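Local atomic coordinates of cellulase (Uncultured bacterium, PDB entry 6XSO), a protein that is a broad-specificity family 5 endoglucanase that probably hydrolyses internal beta-1,4 linkages of cellulose and xylan. Residues A[319-324]-A[363-368]; A[272-277]-A[325-330]; A[350-355]-A[367-372]; A[33-38]-A[356-361]. All coordinates share one frame; numbering follows the deposited sequence.

Interaction 1. Residues A[319-324]-A[363-368]; sequences TDYDAR and FNQADL. With LMR ((2S)-2-hydroxybutanedioic acid), chain C.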
loop_
_atom_site.group_PDB
_atom_site.type_symbol
_atom_site.label_atom_id
_atom_site.label_comp_id
_atom_site.label_asym_id
_atom_site.label_seq_id
_atom_site.Cartn_x
_atom_site.Cartn_y
_atom_site.Cartn_z
ATOM N N THR A 319 8.365 -21.175 3.983
ATOM C CA THR A 319 8.785 -19.806 3.768
ATOM C C THR A 319 10.308 -19.714 3.857
ATOM O O THR A 319 10.985 -20.648 4.305
ATOM C CB THR A 319 8.204 -18.888 4.827
ATOM O OG1 THR A 319 8.762 -19.247 6.102
ATOM C CG2 THR A 319 6.685 -18.988 4.875
ATOM N N ASP A 320 10.852 -18.571 3.410
ATOM C CA ASP A 320 12.287 -18.346 3.584
ATOM C C ASP A 320 12.641 -18.082 5.043
ATOM O O ASP A 320 13.765 -18.370 5.467
ATOM C CB ASP A 320 12.758 -17.193 2.703
ATOM C CG ASP A 320 12.652 -17.508 1.238
ATOM O OD1 ASP A 320 12.939 -18.654 0.841
ATOM O OD2 ASP A 320 12.235 -16.617 0.476
ATOM N N TYR A 321 11.704 -17.566 5.835
ATOM C CA TYR A 321 11.958 -17.408 7.268
ATOM C C TYR A 321 12.271 -18.748 7.930
ATOM O O TYR A 321 13.131 -18.833 8.825
ATOM C CB TYR A 321 10.722 -16.738 7.889
ATOM C CG TYR A 321 10.781 -16.562 9.369
ATOM C CD1 TYR A 321 11.466 -15.493 9.931
ATOM C CD2 TYR A 321 10.155 -17.466 10.220
ATOM C CE1 TYR A 321 11.525 -15.330 11.301
ATOM C CE2 TYR A 321 10.210 -17.306 11.592
ATOM C CZ TYR A 321 10.893 -16.229 12.125
ATOM O OH TYR A 321 10.946 -16.055 13.486
ATOM N N ASP A 322 11.592 -19.811 7.503
ATOM C CA ASP A 322 11.838 -21.137 8.039
ATOM C C ASP A 322 13.032 -21.811 7.371
ATOM O O ASP A 322 13.860 -22.427 8.050
ATOM C CB ASP A 322 10.589 -22.007 7.857
ATOM C CG ASP A 322 9.495 -21.683 8.866
ATOM O OD1 ASP A 322 9.809 -21.139 9.947
ATOM O OD2 ASP A 322 8.318 -21.980 8.576
ATOM N N ALA A 323 13.149 -21.684 6.051
ATOM C CA ALA A 323 14.100 -22.505 5.316
ATOM C C ALA A 323 15.494 -21.906 5.212
ATOM O O ALA A 323 16.460 -22.666 5.058
ATOM C CB ALA A 323 13.597 -22.761 3.895
ATOM N N ARG A 324 15.620 -20.583 5.230
ATOM C CA ARG A 324 16.902 -19.905 5.009
ATOM C C ARG A 324 16.882 -18.582 5.770
ATOM O O ARG A 324 16.980 -17.490 5.198
ATOM C CB ARG A 324 17.176 -19.742 3.514
ATOM C CG ARG A 324 16.045 -19.135 2.675
ATOM C CD ARG A 324 16.254 -19.274 1.150
ATOM N NE ARG A 324 16.428 -20.671 0.781
ATOM C CZ ARG A 324 15.438 -21.542 0.608
ATOM N NH1 ARG A 324 14.171 -21.154 0.744
ATOM N NH2 ARG A 324 15.714 -22.811 0.325
ATOM N N PHE A 363 5.112 -10.370 19.512
ATOM C CA PHE A 363 5.678 -10.755 18.231
ATOM C C PHE A 363 5.858 -12.273 18.188
ATOM O O PHE A 363 6.568 -12.842 19.022
ATOM C CB PHE A 363 7.044 -10.090 18.006
ATOM C CG PHE A 363 6.999 -8.596 17.839
ATOM C CD1 PHE A 363 6.627 -8.016 16.646
ATOM C CD2 PHE A 363 7.385 -7.774 18.880
ATOM C CE1 PHE A 363 6.600 -6.647 16.506
ATOM C CE2 PHE A 363 7.369 -6.400 18.734
ATOM C CZ PHE A 363 6.977 -5.844 17.549
ATOM N N ASN A 364 5.233 -12.931 17.222
ATOM C CA ASN A 364 5.560 -14.322 16.943
ATOM C C ASN A 364 6.758 -14.465 16.012
ATOM O O ASN A 364 7.301 -15.571 15.885
ATOM C CB ASN A 364 4.343 -15.068 16.391
ATOM C CG ASN A 364 3.863 -14.502 15.079
ATOM O OD1 ASN A 364 3.396 -13.373 15.024
ATOM N ND2 ASN A 364 3.981 -15.288 14.004
ATOM N N GLN A 365 7.219 -13.376 15.405
ATOM C CA GLN A 365 8.519 -13.338 14.726
ATOM C C GLN A 365 9.336 -12.190 15.324
ATOM O O GLN A 365 9.671 -11.216 14.638
ATOM C CB GLN A 365 8.361 -13.230 13.215
ATOM C CG GLN A 365 7.462 -14.316 12.613
ATOM C CD GLN A 365 7.306 -14.179 11.111
ATOM O OE1 GLN A 365 7.180 -13.069 10.587
ATOM N NE2 GLN A 365 7.355 -15.307 10.407
ATOM N N ALA A 366 9.673 -12.323 16.608
ATOM C CA ALA A 366 10.399 -11.255 17.291
ATOM C C ALA A 366 11.747 -11.006 16.645
ATOM O O ALA A 366 12.171 -9.851 16.509
ATOM C CB ALA A 366 10.587 -11.590 18.768
ATOM N N ASP A 367 12.435 -12.075 16.238
ATOM C CA ASP A 367 13.749 -11.913 15.627
ATOM C C ASP A 367 13.671 -11.085 14.343
ATOM O O ASP A 367 14.489 -10.178 14.136
ATOM C CB ASP A 367 14.430 -13.274 15.430
ATOM C CG ASP A 367 13.571 -14.298 14.699
ATOM O OD1 ASP A 367 12.405 -14.047 14.325
ATOM O OD2 ASP A 367 14.116 -15.406 14.489
ATOM N N LEU A 368 12.672 -11.348 13.496
ATOM C CA LEU A 368 12.536 -10.599 12.251
ATOM C C LEU A 368 12.127 -9.152 12.501
ATOM O O LEU A 368 12.649 -8.238 11.851
ATOM C CB LEU A 368 11.529 -11.301 11.352
ATOM C CG LEU A 368 11.269 -10.596 10.020
ATOM C CD1 LEU A 368 12.475 -10.396 9.162
ATOM C CD2 LEU A 368 10.230 -11.402 9.246
HETATM C C1 LMR C . 20.599 -20.795 1.291
HETATM O O1A LMR C . 19.586 -21.552 1.453
HETATM O O1B LMR C . 21.020 -20.504 0.144
HETATM C C2 LMR C . 21.328 -20.212 2.505
HETATM O O2 LMR C . 20.778 -20.882 3.601
HETATM C C3 LMR C . 22.831 -20.393 2.434
HETATM C C4 LMR C . 23.433 -19.983 3.782
HETATM O O4A LMR C . 24.592 -20.375 4.090
HETATM O O4B LMR C . 22.791 -19.259 4.598
#
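Tyr-321 reaches from the short helix 320-323 to the start of helix 366-377, and its hydroxyl donates a hydrogen bond of 2.6 Å from OH to Asp-367 OD1. The carboxylate oxygen lies at the ring's edge, near its plane, and accepts through its syn lone pair; carboxylate and ring planes stand 85° apart. Asp-367 OD2 has a second charged partner in a salt bridge with Lys-325. Gln-365 brings NE2 over one face toward the rim, 3.5 Å from Tyr-321 CD2, with the amide tilted 39° from the ring, while its OE1 is engaged by the backbone N of Leu-352. Leu-368 adds an apolar contact, its CB 4.0 Å from Tyr-321 CE1. The ring gets there because CG of Tyr-321 is anti to the backbone N (chi1 177°). A phenylalanine here lacks the hydroxyl, and Asp-367 OD1 would probably keep little beyond its weak bond from Leu-368 N, leaving the ring less firmly held. Within 319-324, Arg-324 bends back to form a salt bridge to Asp-320, NH1 to OD1 2.8 Å, and its NE makes a weak bond of 3.3 Å to O1A of the bound (2S)-2-hydroxybutanedioic acid. Thr-319 N-caps the short helix, its OG1 accepting from Asp-322 N at 3.2 Å. The contact ties together two of the outer helical elements that follow the seventh and eighth strands of a TIM barrel.

Interaction 2. Residues A[272-277]-A[325-330]; sequences PTIAGK and KSLMFQ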
loop_
_atom_site.group_PDB
_atom_site.type_symbol
_atom_site.label_atom_id
_atom_site.label_comp_id
_atom_site.label_asym_id
_atom_site.label_seq_id
_atom_site.Cartn_x
_atom_site.Cartn_y
_atom_site.Cartn_z
ATOM N N PRO A 272 11.130 -10.069 -3.673
ATOM C CA PRO A 272 12.223 -10.652 -4.458
ATOM C C PRO A 272 12.462 -12.112 -4.111
ATOM O O PRO A 272 12.265 -12.548 -2.977
ATOM C CB PRO A 272 13.442 -9.813 -4.053
ATOM C CG PRO A 272 12.901 -8.583 -3.429
ATOM C CD PRO A 272 11.556 -8.926 -2.855
ATOM N N THR A 273 12.985 -12.844 -5.086
ATOM C CA THR A 273 13.393 -14.221 -4.856
ATOM C C THR A 273 14.801 -14.244 -4.272
ATOM O O THR A 273 15.729 -13.657 -4.840
ATOM C CB THR A 273 13.355 -14.993 -6.171
ATOM O OG1 THR A 273 12.028 -14.985 -6.720
ATOM C CG2 THR A 273 13.756 -16.427 -5.944
ATOM N N ILE A 274 14.958 -14.908 -3.128
ATOM C CA ILE A 274 16.276 -15.118 -2.544
ATOM C C ILE A 274 16.687 -16.582 -2.549
ATOM O O ILE A 274 17.891 -16.869 -2.520
ATOM C CB ILE A 274 16.401 -14.515 -1.129
ATOM C CG1 ILE A 274 15.511 -15.240 -0.119
ATOM C CG2 ILE A 274 16.096 -13.020 -1.166
ATOM C CD1 ILE A 274 15.806 -14.847 1.358
ATOM N N ALA A 275 15.744 -17.512 -2.617
ATOM C CA ALA A 275 16.105 -18.922 -2.637
ATOM C C ALA A 275 16.914 -19.260 -3.882
ATOM O O ALA A 275 16.569 -18.857 -4.997
ATOM C CB ALA A 275 14.836 -19.768 -2.572
ATOM N N GLY A 276 17.998 -20.001 -3.687
ATOM C CA GLY A 276 18.873 -20.388 -4.771
ATOM C C GLY A 276 19.890 -19.348 -5.164
ATOM O O GLY A 276 20.635 -19.568 -6.127
ATOM N N LYS A 277 19.952 -18.229 -4.454
ATOM C CA LYS A 277 20.867 -17.149 -4.769
ATOM C C LYS A 277 21.868 -16.938 -3.643
ATOM O O LYS A 277 21.595 -17.222 -2.470
ATOM C CB LYS A 277 20.107 -15.843 -4.993
ATOM C CG LYS A 277 19.174 -15.879 -6.188
ATOM C CD LYS A 277 18.473 -14.565 -6.375
ATOM C CE LYS A 277 17.483 -14.643 -7.534
ATOM N NZ LYS A 277 16.735 -13.368 -7.696
ATOM N N LYS A 325 16.718 -18.685 7.093
ATOM C CA LYS A 325 16.449 -17.509 7.909
ATOM C C LYS A 325 17.605 -16.525 7.877
ATOM O O LYS A 325 17.391 -15.312 7.724
ATOM C CB LYS A 325 16.141 -17.928 9.345
ATOM C CG LYS A 325 15.819 -16.745 10.273
ATOM C CD LYS A 325 15.585 -17.205 11.698
ATOM C CE LYS A 325 14.244 -17.923 11.864
ATOM N NZ LYS A 325 13.852 -17.992 13.319
ATOM N N SER A 326 18.837 -17.015 8.003
ATOM C CA SER A 326 19.969 -16.096 7.993
ATOM C C SER A 326 20.089 -15.372 6.660
ATOM O O SER A 326 20.337 -14.161 6.631
ATOM C CB SER A 326 21.264 -16.834 8.299
ATOM O OG SER A 326 22.348 -15.923 8.181
ATOM N N LEU A 327 19.933 -16.093 5.542
ATOM C CA LEU A 327 19.965 -15.422 4.244
ATOM C C LEU A 327 18.849 -14.388 4.145
ATOM O O LEU A 327 19.053 -13.280 3.624
ATOM C CB LEU A 327 19.833 -16.436 3.112
ATOM C CG LEU A 327 20.099 -15.878 1.719
ATOM C CD1 LEU A 327 21.575 -15.549 1.498
ATOM C CD2 LEU A 327 19.623 -16.876 0.670
ATOM N N MET A 328 17.667 -14.715 4.681
ATOM C CA MET A 328 16.577 -13.754 4.680
ATOM C C MET A 328 16.945 -12.510 5.481
ATOM O O MET A 328 16.649 -11.379 5.066
ATOM C CB MET A 328 15.302 -14.386 5.240
ATOM C CG MET A 328 14.153 -13.423 5.220
ATOM S SD MET A 328 12.664 -14.198 5.833
ATOM C CE MET A 328 11.495 -12.872 5.567
ATOM N N PHE A 329 17.562 -12.701 6.652
ATOM C CA PHE A 329 17.965 -11.567 7.477
ATOM C C PHE A 329 19.049 -10.729 6.798
ATOM O O PHE A 329 19.061 -9.504 6.947
ATOM C CB PHE A 329 18.424 -12.063 8.853
ATOM C CG PHE A 329 17.299 -12.536 9.770
ATOM C CD1 PHE A 329 15.970 -12.551 9.380
ATOM C CD2 PHE A 329 17.594 -12.955 11.046
ATOM C CE1 PHE A 329 14.969 -12.983 10.265
ATOM C CE2 PHE A 329 16.601 -13.374 11.917
ATOM C CZ PHE A 329 15.312 -13.397 11.536
ATOM N N GLN A 330 19.974 -11.367 6.072
ATOM C CA GLN A 330 20.967 -10.600 5.322
ATOM C C GLN A 330 20.301 -9.812 4.205
ATOM O O GLN A 330 20.711 -8.684 3.897
ATOM C CB GLN A 330 22.033 -11.537 4.756
ATOM C CG GLN A 330 22.753 -12.336 5.818
ATOM C CD GLN A 330 23.549 -13.487 5.231
ATOM O OE1 GLN A 330 24.336 -13.301 4.296
ATOM N NE2 GLN A 330 23.341 -14.687 5.765
#
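Ile-274 of the loop 272-277 presses its CD1 against the backbone of Met-328 in helix 325-341, 3.6 Å from CA, with the side-chain CB of Met-328 at 3.9 Å. The terminal methyl extends that far because CG1 lies between the backbone N and the carbonyl carbon (chi1 67°) and the chain then runs on extended. These contacts, with the longer approach of Ile-274 CD1 to Leu-327 CD2 at 4.4 Å, are van der Waals contacts of a methyl. The second kind sets a methyl against backbone carbonyls: Leu-327 CD2 lies 3.6 Å from Ile-274 O and 3.7 Å from Lys-277 O. Both oxygens belong to the type II beta turn from Ile-274 to Lys-277, in which Lys-277 N bonds back to Ile-274 O and Gly-276 takes a positive phi. Lys-277 braces the loop: NZ donates to Thr-273 O at 3.0 Å and forms a salt bridge with Asp-285 of helix 279-298. The loop follows strand 264-270 and leads into helix 279-298, whose Ile-282 touches Ile-274, Lys-277 and Leu-327. Helix 325-341 is thereby packed against both this loop and helix 279-298, with Phe-329 turned to helix 366-377.

Interaction 3. Residues A[350-355]-A[367-372]; sequences MGLSDG and DLAERI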
loop_
_atom_site.group_PDB
_atom_site.type_symbol
_atom_site.label_atom_id
_atom_site.label_comp_id
_atom_site.label_asym_id
_atom_site.label_seq_id
_atom_site.Cartn_x
_atom_site.Cartn_y
_atom_site.Cartn_z
ATOM N N MET A 350 2.769 -8.339 6.724
ATOM C CA MET A 350 2.285 -9.287 7.739
ATOM C C MET A 350 3.453 -9.898 8.516
ATOM O O MET A 350 4.457 -9.231 8.796
ATOM C CB MET A 350 1.338 -10.290 7.097
ATOM C CG MET A 350 0.023 -9.683 6.624
ATOM S SD MET A 350 -1.182 -10.889 6.017
ATOM C CE MET A 350 -1.683 -11.670 7.547
ATOM N N GLY A 351 3.320 -11.157 8.906
ATOM C CA GLY A 351 4.276 -11.722 9.823
ATOM C C GLY A 351 4.351 -10.831 11.043
ATOM O O GLY A 351 3.412 -10.082 11.343
ATOM N N LEU A 352 5.478 -10.923 11.737
ATOM C CA LEU A 352 5.857 -10.128 12.903
ATOM C C LEU A 352 4.947 -10.367 14.099
ATOM O O LEU A 352 5.409 -10.902 15.111
ATOM C CB LEU A 352 5.979 -8.639 12.593
ATOM C CG LEU A 352 6.872 -8.250 11.413
ATOM C CD1 LEU A 352 7.172 -6.751 11.491
ATOM C CD2 LEU A 352 8.164 -9.040 11.291
ATOM N N SER A 353 3.692 -9.916 14.023
ATOM C CA SER A 353 2.668 -10.192 15.034
ATOM C C SER A 353 1.414 -10.595 14.275
ATOM O O SER A 353 0.801 -9.763 13.596
ATOM C CB SER A 353 2.407 -8.972 15.915
ATOM O OG SER A 353 1.473 -9.287 16.948
ATOM N N ASP A 354 1.053 -11.872 14.369
ATOM C CA ASP A 354 0.064 -12.458 13.479
ATOM C C ASP A 354 -0.970 -13.226 14.277
ATOM O O ASP A 354 -0.647 -13.891 15.265
ATOM C CB ASP A 354 0.721 -13.440 12.502
ATOM C CG ASP A 354 -0.237 -13.925 11.442
ATOM O OD1 ASP A 354 -0.595 -13.104 10.574
ATOM O OD2 ASP A 354 -0.641 -15.112 11.469
ATOM N N GLY A 355 -2.208 -13.171 13.818
ATOM C CA GLY A 355 -3.222 -13.996 14.433
ATOM C C GLY A 355 -3.415 -13.624 15.885
ATOM O O GLY A 355 -3.373 -12.449 16.257
ATOM N N ASP A 367 12.435 -12.075 16.238
ATOM C CA ASP A 367 13.749 -11.913 15.627
ATOM C C ASP A 367 13.671 -11.085 14.343
ATOM O O ASP A 367 14.489 -10.178 14.136
ATOM C CB ASP A 367 14.430 -13.274 15.430
ATOM C CG ASP A 367 13.571 -14.298 14.699
ATOM O OD1 ASP A 367 12.405 -14.047 14.325
ATOM O OD2 ASP A 367 14.116 -15.406 14.489
ATOM N N LEU A 368 12.672 -11.348 13.496
ATOM C CA LEU A 368 12.536 -10.599 12.251
ATOM C C LEU A 368 12.127 -9.152 12.501
ATOM O O LEU A 368 12.649 -8.238 11.851
ATOM C CB LEU A 368 11.529 -11.301 11.352
ATOM C CG LEU A 368 11.269 -10.596 10.020
ATOM C CD1 LEU A 368 12.475 -10.396 9.162
ATOM C CD2 LEU A 368 10.230 -11.402 9.246
ATOM N N ALA A 369 11.198 -8.924 13.432
ATOM C CA ALA A 369 10.800 -7.557 13.750
ATOM C C ALA A 369 12.002 -6.738 14.191
ATOM O O ALA A 369 12.212 -5.613 13.715
ATOM C CB ALA A 369 9.716 -7.580 14.825
ATOM N N GLU A 370 12.818 -7.304 15.087
ATOM C CA GLU A 370 14.000 -6.601 15.565
ATOM C C GLU A 370 14.998 -6.404 14.438
ATOM O O GLU A 370 15.648 -5.357 14.357
ATOM C CB GLU A 370 14.649 -7.358 16.729
ATOM C CG GLU A 370 15.863 -6.617 17.269
ATOM C CD GLU A 370 16.314 -7.076 18.645
ATOM O OE1 GLU A 370 15.789 -8.088 19.155
ATOM O OE2 GLU A 370 17.206 -6.408 19.210
ATOM N N ARG A 371 15.126 -7.398 13.554
ATOM C CA ARG A 371 16.082 -7.286 12.457
ATOM C C ARG A 371 15.723 -6.134 11.528
ATOM O O ARG A 371 16.603 -5.375 11.103
ATOM C CB ARG A 371 16.140 -8.591 11.664
ATOM C CG ARG A 371 17.354 -8.708 10.743
ATOM C CD ARG A 371 18.606 -9.144 11.518
ATOM N NE ARG A 371 19.737 -9.210 10.615
ATOM C CZ ARG A 371 20.705 -10.107 10.682
ATOM N NH1 ARG A 371 20.700 -11.030 11.640
ATOM N NH2 ARG A 371 21.660 -10.083 9.763
ATOM N N ILE A 372 14.437 -5.993 11.193
ATOM C CA ILE A 372 13.993 -4.898 10.335
ATOM C C ILE A 372 14.259 -3.549 10.996
ATOM O O ILE A 372 14.805 -2.622 10.376
ATOM C CB ILE A 372 12.504 -5.084 9.986
ATOM C CG1 ILE A 372 12.281 -6.324 9.123
ATOM C CG2 ILE A 372 11.963 -3.822 9.318
ATOM C CD1 ILE A 372 10.829 -6.779 9.090
#
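Leu-352 meets helix 366-377 mainly through one methyl, CD2, which touches Leu-368, Ala-369 and Ile-372. From its CB the side chain starts across rather than straight at the helix; CG follows anti to the carbonyl carbon (chi1 -52°), and this carries the tip inward. CB and CG themselves stay farther off, and CD1 makes only a longer approach, 4.4 Å to Ile-372 CD1. CD2 lies 3.7 Å from CG of Leu-368, and the two leucine side chains cross at about a right angle. The same methyl rests 3.7 Å from the backbone N of Ala-369 and 4.1 Å from its CB, the short alanine side chain allowing Leu-352 close to the helix backbone. One turn on from Leu-368, Ile-372 CD1 completes the apolar seat at 4.1 Å from Leu-352 CD2. Leu-352 has positive phi (65°), as have Met-350 and Gly-351 before it. The loop 350-355 leaves the last barrel strand, 345-349, and this leucine also touches Trp-33 of strand 31-34 and Phe-76. On the helix side, Leu-368 and Ile-372 also pack on helix 325-341, and Ile-372 reaches Val-31 in the first strand.

Interaction 4. Residues A[33-38]-A[356-361]; sequences WNLGNT and ASRTMP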
loop_
_atom_site.group_PDB
_atom_site.type_symbol
_atom_site.label_atom_id
_atom_site.label_comp_id
_atom_site.label_asym_id
_atom_site.label_seq_id
_atom_site.Cartn_x
_atom_site.Cartn_y
_atom_site.Cartn_z
ATOM N N TRP A 33 4.987 -1.375 8.594
ATOM C CA TRP A 33 4.403 -2.702 8.645
ATOM C C TRP A 33 2.981 -2.616 8.120
ATOM O O TRP A 33 2.320 -1.585 8.276
ATOM C CB TRP A 33 4.336 -3.185 10.079
ATOM C CG TRP A 33 3.797 -4.580 10.261
ATOM C CD1 TRP A 33 4.320 -5.748 9.768
ATOM C CD2 TRP A 33 2.637 -4.947 11.011
ATOM N NE1 TRP A 33 3.562 -6.818 10.182
ATOM C CE2 TRP A 33 2.521 -6.349 10.944
ATOM C CE3 TRP A 33 1.695 -4.227 11.754
ATOM C CZ2 TRP A 33 1.500 -7.041 11.591
ATOM C CZ3 TRP A 33 0.679 -4.919 12.384
ATOM C CH2 TRP A 33 0.589 -6.304 12.301
ATOM N N ASN A 34 2.519 -3.718 7.510
ATOM C CA ASN A 34 1.155 -3.851 7.010
ATOM C C ASN A 34 0.289 -4.649 7.977
ATOM O O ASN A 34 0.605 -5.801 8.297
ATOM C CB ASN A 34 1.105 -4.618 5.683
ATOM C CG ASN A 34 1.441 -3.782 4.520
ATOM O OD1 ASN A 34 0.580 -3.160 3.913
ATOM N ND2 ASN A 34 2.718 -3.777 4.161
ATOM N N LEU A 35 -0.858 -4.078 8.350
ATOM C CA LEU A 35 -1.912 -4.803 9.067
ATOM C C LEU A 35 -2.724 -5.620 8.061
ATOM O O LEU A 35 -3.890 -5.345 7.756
ATOM C CB LEU A 35 -2.789 -3.812 9.811
ATOM C CG LEU A 35 -3.814 -4.446 10.767
ATOM C CD1 LEU A 35 -3.195 -4.977 12.042
ATOM C CD2 LEU A 35 -4.926 -3.431 11.095
ATOM N N GLY A 36 -2.054 -6.627 7.485
ATOM C CA GLY A 36 -2.634 -7.352 6.371
ATOM C C GLY A 36 -3.673 -8.397 6.777
ATOM O O GLY A 36 -3.736 -8.882 7.910
ATOM N N ASN A 37 -4.514 -8.745 5.790
ATOM C CA ASN A 37 -5.536 -9.781 5.918
ATOM C C ASN A 37 -6.553 -9.442 7.012
ATOM O O ASN A 37 -7.124 -10.328 7.658
ATOM C CB ASN A 37 -4.924 -11.170 6.147
ATOM C CG ASN A 37 -4.332 -11.794 4.887
ATOM O OD1 ASN A 37 -4.249 -11.188 3.807
ATOM N ND2 ASN A 37 -3.912 -13.040 5.034
ATOM N N THR A 38 -6.814 -8.155 7.196
ATOM C CA THR A 38 -7.609 -7.628 8.310
ATOM C C THR A 38 -8.752 -6.820 7.737
ATOM O O THR A 38 -9.756 -7.397 7.280
ATOM C CB THR A 38 -6.667 -6.906 9.290
ATOM O OG1 THR A 38 -5.619 -7.811 9.695
ATOM C CG2 THR A 38 -7.424 -6.501 10.539
ATOM N N ALA A 356 -3.620 -14.642 16.725
ATOM C CA ALA A 356 -3.890 -14.395 18.137
ATOM C C ALA A 356 -2.741 -13.671 18.828
ATOM O O ALA A 356 -2.947 -13.094 19.903
ATOM C CB ALA A 356 -4.181 -15.716 18.843
ATOM N N SER A 357 -1.537 -13.694 18.244
ATOM C CA SER A 357 -0.413 -12.981 18.844
ATOM C C SER A 357 -0.696 -11.488 18.923
ATOM O O SER A 357 -0.239 -10.809 19.849
ATOM C CB SER A 357 0.871 -13.242 18.057
ATOM O OG SER A 357 1.245 -14.610 18.143
ATOM N N ARG A 358 -1.454 -10.962 17.964
ATOM C CA ARG A 358 -1.762 -9.541 17.975
ATOM C C ARG A 358 -2.586 -9.137 19.189
ATOM O O ARG A 358 -2.520 -7.984 19.630
ATOM C CB ARG A 358 -2.545 -9.190 16.706
ATOM C CG ARG A 358 -1.772 -9.309 15.429
ATOM C CD ARG A 358 -2.673 -8.937 14.269
ATOM N NE ARG A 358 -2.034 -9.021 12.956
ATOM C CZ ARG A 358 -2.677 -8.744 11.825
ATOM N NH1 ARG A 358 -3.943 -8.337 11.897
ATOM N NH2 ARG A 358 -2.069 -8.851 10.651
ATOM N N THR A 359 -3.404 -10.047 19.712
ATOM C CA THR A 359 -4.283 -9.744 20.831
ATOM C C THR A 359 -3.520 -9.641 22.141
ATOM O O THR A 359 -4.014 -9.023 23.094
ATOM C CB THR A 359 -5.348 -10.839 20.890
ATOM O OG1 THR A 359 -5.895 -11.013 19.569
ATOM C CG2 THR A 359 -6.454 -10.485 21.868
ATOM N N MET A 360 -2.305 -10.189 22.190
ATOM C CA MET A 360 -1.587 -10.248 23.463
ATOM C C MET A 360 -1.225 -8.861 23.975
ATOM O O MET A 360 -1.590 -8.525 25.116
ATOM C CB MET A 360 -0.401 -11.209 23.346
ATOM C CG MET A 360 -0.851 -12.664 23.254
ATOM S SD MET A 360 0.470 -13.836 22.908
ATOM C CE MET A 360 1.287 -13.878 24.506
ATOM N N PRO A 361 -0.491 -8.024 23.231
ATOM C CA PRO A 361 0.161 -8.274 21.944
ATOM C C PRO A 361 1.561 -8.856 22.129
ATOM O O PRO A 361 2.186 -8.632 23.159
ATOM C CB PRO A 361 0.250 -6.868 21.344
ATOM C CG PRO A 361 0.518 -6.008 22.555
ATOM C CD PRO A 361 -0.284 -6.633 23.686
#
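In this TIM barrel the contact closes the seam between first and last strands at their C-terminal ends, the end at which glycoside hydrolases of this fold carry their active site: the loop after strand 31-34 is gripped by Arg-358 from the loop that follows strand 345-349. Arg-358 is extended from CG to NE and its guanidinium donates twice. NH1 points at Thr-38 OG1, 2.8 Å away and almost straight (170°), in the plane of the guanidinium; NH2 bonds to Gly-36 O at 3.2 Å, meeting a lone pair in the carbonyl plane. A third donor, NE, is spent on Ser-353 O, so three acceptors hold the group's orientation. Leu-35, at the centre of an inverse gamma turn, covers one guanidinium face, its CD1 3.4 Å from Arg-358 NH1. Trp-33 comes from another quarter: the ring presents its edge, CH2 lying 3.8 Å from Arg-358 NE, with the ring and guanidinium planes 82° apart. Its NE1 is bonded to Met-350 O. A methionine here removes all three donors, and the 33-38 turn would probably be less firmly tied to the last loop, with Ser-353 O losing its side-chain donor. Gly-36 O is shared by two donors, for Thr-38 OG1 also gives it a bond of 2.8 Å, from well above the carbonyl plane.

In the fold
Interaction 1 is a surface contact, while interactions 2, 3 and 4 are buried. Helix 366-377 serves both interaction 1 and interaction 3, and Leu-368 takes part in both: the helix start offers a carboxylate to a tyrosine, its next turn an apolar seat for a leucine. Interaction 2 uses helix 325-341 and is joined to interaction 1 by a salt bridge between the two helices. Interactions 3 and 4 both draw on the loop after the last strand and are stitched together by hydrogen bonds to its backbone carbonyls. Chemistry varies even among the buried contacts: methyl packing in 2 and 3, a buried guanidinium held by three hydrogen bonds in 4.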